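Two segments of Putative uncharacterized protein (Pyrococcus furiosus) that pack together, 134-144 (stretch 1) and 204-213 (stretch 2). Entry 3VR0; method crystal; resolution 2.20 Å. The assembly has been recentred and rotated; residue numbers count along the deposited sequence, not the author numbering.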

# COMPACT_ATOMS: atom_id res chain seq x y z
N GLY C 134 -3.20 27.73 19.77
CA GLY C 134 -4.51 27.90 20.34
C GLY C 134 -5.66 27.77 19.35
O GLY C 134 -6.76 28.14 19.70
N THR C 135 -5.43 27.30 18.12
CA THR C 135 -6.52 27.11 17.13
C THR C 135 -7.60 26.14 17.60
O THR C 135 -7.28 25.03 18.10
CB THR C 135 -5.99 26.55 15.82
OG1 THR C 135 -4.89 27.34 15.40
CG2 THR C 135 -7.10 26.54 14.73
N ARG C 136 -8.86 26.57 17.47
CA ARG C 136 -10.02 25.75 17.84
C ARG C 136 -10.89 25.57 16.62
O ARG C 136 -11.61 24.60 16.53
CB ARG C 136 -10.88 26.42 18.95
CG ARG C 136 -10.10 26.65 20.31
CD ARG C 136 -10.87 27.59 21.29
NE ARG C 136 -11.22 28.86 20.62
CZ ARG C 136 -12.46 29.33 20.50
NH1 ARG C 136 -13.48 28.67 21.08
NH2 ARG C 136 -12.67 30.47 19.83
N GLU C 137 -10.83 26.54 15.71
CA GLU C 137 -11.86 26.73 14.71
C GLU C 137 -11.23 26.60 13.32
O GLU C 137 -10.15 27.15 13.07
CB GLU C 137 -12.50 28.13 14.85
CG GLU C 137 -13.79 28.26 14.00
CD GLU C 137 -14.56 29.61 14.21
OE1 GLU C 137 -14.26 30.30 15.20
OE2 GLU C 137 -15.41 29.97 13.36
N ILE C 138 -11.92 25.89 12.43
CA ILE C 138 -11.36 25.51 11.14
C ILE C 138 -12.33 25.85 10.04
O ILE C 138 -13.49 25.57 10.17
CB ILE C 138 -11.13 23.99 11.10
CG1 ILE C 138 -10.15 23.56 12.17
CG2 ILE C 138 -10.59 23.53 9.77
CD1 ILE C 138 -10.26 22.02 12.59
N ILE C 139 -11.86 26.41 8.92
CA ILE C 139 -12.72 26.59 7.78
C ILE C 139 -12.04 25.89 6.61
O ILE C 139 -10.90 26.20 6.32
CB ILE C 139 -12.89 28.11 7.46
CG1 ILE C 139 -13.57 28.84 8.65
CG2 ILE C 139 -13.71 28.26 6.21
CD1 ILE C 139 -13.77 30.38 8.36
N THR C 140 -12.70 24.94 5.95
CA THR C 140 -12.06 24.32 4.77
C THR C 140 -12.76 24.78 3.49
O THR C 140 -13.95 24.97 3.47
CB THR C 140 -12.03 22.78 4.86
OG1 THR C 140 -13.36 22.32 4.91
CG2 THR C 140 -11.35 22.29 6.19
N MET C 141 -12.00 24.93 2.43
CA MET C 141 -12.49 25.42 1.20
C MET C 141 -12.14 24.38 0.17
O MET C 141 -11.04 23.82 0.19
CB MET C 141 -11.76 26.73 0.86
CG MET C 141 -11.89 27.80 2.02
SD MET C 141 -11.22 29.36 1.44
CE MET C 141 -9.56 28.91 1.01
N GLY C 142 -13.06 24.15 -0.76
CA GLY C 142 -12.78 23.31 -1.90
C GLY C 142 -13.95 23.28 -2.90
O GLY C 142 -14.81 24.16 -2.91
N GLY C 143 -13.97 22.24 -3.74
CA GLY C 143 -14.97 22.09 -4.81
C GLY C 143 -15.94 20.95 -4.58
O GLY C 143 -15.65 20.00 -3.83
N TYR C 144 -17.10 21.06 -5.22
CA TYR C 144 -18.08 19.99 -5.26
C TYR C 144 -18.37 19.68 -6.73
O TYR C 144 -18.92 20.53 -7.43
CB TYR C 144 -19.34 20.38 -4.52
CG TYR C 144 -20.41 19.31 -4.52
CD1 TYR C 144 -20.40 18.29 -3.56
CD2 TYR C 144 -21.43 19.31 -5.47
CE1 TYR C 144 -21.35 17.31 -3.55
CE2 TYR C 144 -22.40 18.31 -5.48
CZ TYR C 144 -22.36 17.32 -4.51
OH TYR C 144 -23.32 16.34 -4.51
N GLY C 204 -12.05 18.14 19.86
CA GLY C 204 -12.79 19.20 20.56
C GLY C 204 -12.75 20.50 19.78
O GLY C 204 -13.22 21.52 20.27
N MET C 205 -12.20 20.44 18.56
CA MET C 205 -12.19 21.55 17.58
C MET C 205 -13.48 21.56 16.75
O MET C 205 -14.31 20.65 16.85
CB MET C 205 -10.97 21.42 16.65
CG MET C 205 -9.61 21.41 17.39
SD MET C 205 -8.23 21.05 16.26
CE MET C 205 -7.97 22.65 15.43
N PHE C 206 -13.66 22.59 15.93
CA PHE C 206 -14.97 22.77 15.28
C PHE C 206 -14.80 23.62 14.06
O PHE C 206 -13.76 24.31 13.92
CB PHE C 206 -16.00 23.37 16.24
CG PHE C 206 -15.69 24.79 16.71
CD1 PHE C 206 -16.20 25.89 16.03
CD2 PHE C 206 -14.93 25.01 17.86
CE1 PHE C 206 -15.94 27.22 16.49
CE2 PHE C 206 -14.65 26.33 18.32
CZ PHE C 206 -15.18 27.43 17.63
N GLY C 207 -15.79 23.57 13.19
CA GLY C 207 -15.73 24.44 12.03
C GLY C 207 -16.67 24.10 10.91
O GLY C 207 -17.69 23.50 11.14
N ILE C 208 -16.33 24.52 9.71
CA ILE C 208 -17.28 24.51 8.61
C ILE C 208 -16.51 24.19 7.34
O ILE C 208 -15.38 24.60 7.18
CB ILE C 208 -18.00 25.93 8.48
CG1 ILE C 208 -19.04 25.91 7.38
CG2 ILE C 208 -16.95 27.10 8.28
CD1 ILE C 208 -20.14 27.12 7.53
N SER C 209 -17.14 23.42 6.47
CA SER C 209 -16.68 23.13 5.17
C SER C 209 -17.49 23.96 4.17
O SER C 209 -18.71 23.95 4.19
CB SER C 209 -17.01 21.65 4.85
OG SER C 209 -16.88 21.47 3.44
N LEU C 210 -16.83 24.62 3.25
CA LEU C 210 -17.55 25.32 2.23
C LEU C 210 -17.01 24.85 0.90
O LEU C 210 -15.83 25.03 0.62
CB LEU C 210 -17.35 26.85 2.38
CG LEU C 210 -17.90 27.37 3.69
CD1 LEU C 210 -17.35 28.79 4.02
CD2 LEU C 210 -19.42 27.38 3.64
N LEU C 211 -17.87 24.22 0.11
CA LEU C 211 -17.48 23.67 -1.17
C LEU C 211 -18.31 24.28 -2.29
O LEU C 211 -19.54 24.33 -2.20
CB LEU C 211 -17.64 22.14 -1.19
CG LEU C 211 -16.88 21.26 -0.19
CD1 LEU C 211 -17.28 19.82 -0.40
CD2 LEU C 211 -15.41 21.39 -0.44
N GLY C 212 -17.64 24.69 -3.36
CA GLY C 212 -18.28 25.32 -4.45
C GLY C 212 -18.48 24.38 -5.62
O GLY C 212 -17.59 23.60 -5.98
N GLU C 213 -19.65 24.51 -6.25
CA GLU C 213 -19.96 23.76 -7.46
C GLU C 213 -19.00 24.11 -8.56
O GLU C 213 -18.73 25.27 -8.81
CB GLU C 213 -21.40 24.02 -7.92
CG GLU C 213 -22.43 23.37 -7.04
CD GLU C 213 -23.85 23.80 -7.40
OE1 GLU C 213 -24.01 24.92 -7.99
OE2 GLU C 213 -24.80 23.05 -7.08
O HOH W 1 -14.69 22.31 2.51

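Strands 137-144 and 206-213 lie side by side as parallel neighbours in a sheet, and eight backbone hydrogen bonds join the two stretches. Even-numbered residues of both stretches carry them, starting at Arg136 just before the first strand: Phe206 N donates to Arg136 O (2.9 Å), Ile138 N to Phe206 O (2.8 Å), Ile208 N to Ile138 O (3.1 Å), Thr140 N to Ile208 O (3.0 Å), and Leu210 N to Thr140 O (2.9 Å). The ladder ends with Gly142 N to Leu210 O (3.2 Å), Gly212 N to Gly142 O (2.9 Å) and Tyr144 N to Gly212 O (2.7 Å). CA-H...O contacts fill in between, such as Glu137 CA to Phe206 O at 3.2 Å. Water 1 links the paired hydroxyls, donating to Thr140 OG1 (2.7 Å) and hydrogen-bonding Ser209 OG (2.5 Å). On that face, Ile138 CD1 meets Met205 CE at 3.7 Å. On the other, the Phe206 ring, at chi1 65°, receives Glu137 CB over its face, 4.2 Å from the ring centroid, while Arg136 NH1 lies 3.8 Å from Phe206 CE2. Beyond it, buried Ile139 packs its CG1 on Ile208 CG2 (3.8 Å), and Ile139 CG2 reaches Leu210 CD1 (4.3 Å). Glycine suits position 207, where a CB would clash with Ile138 O; at Gly142, one would sit tightly against Leu211 CD2. The contact buries 887 Å² in all.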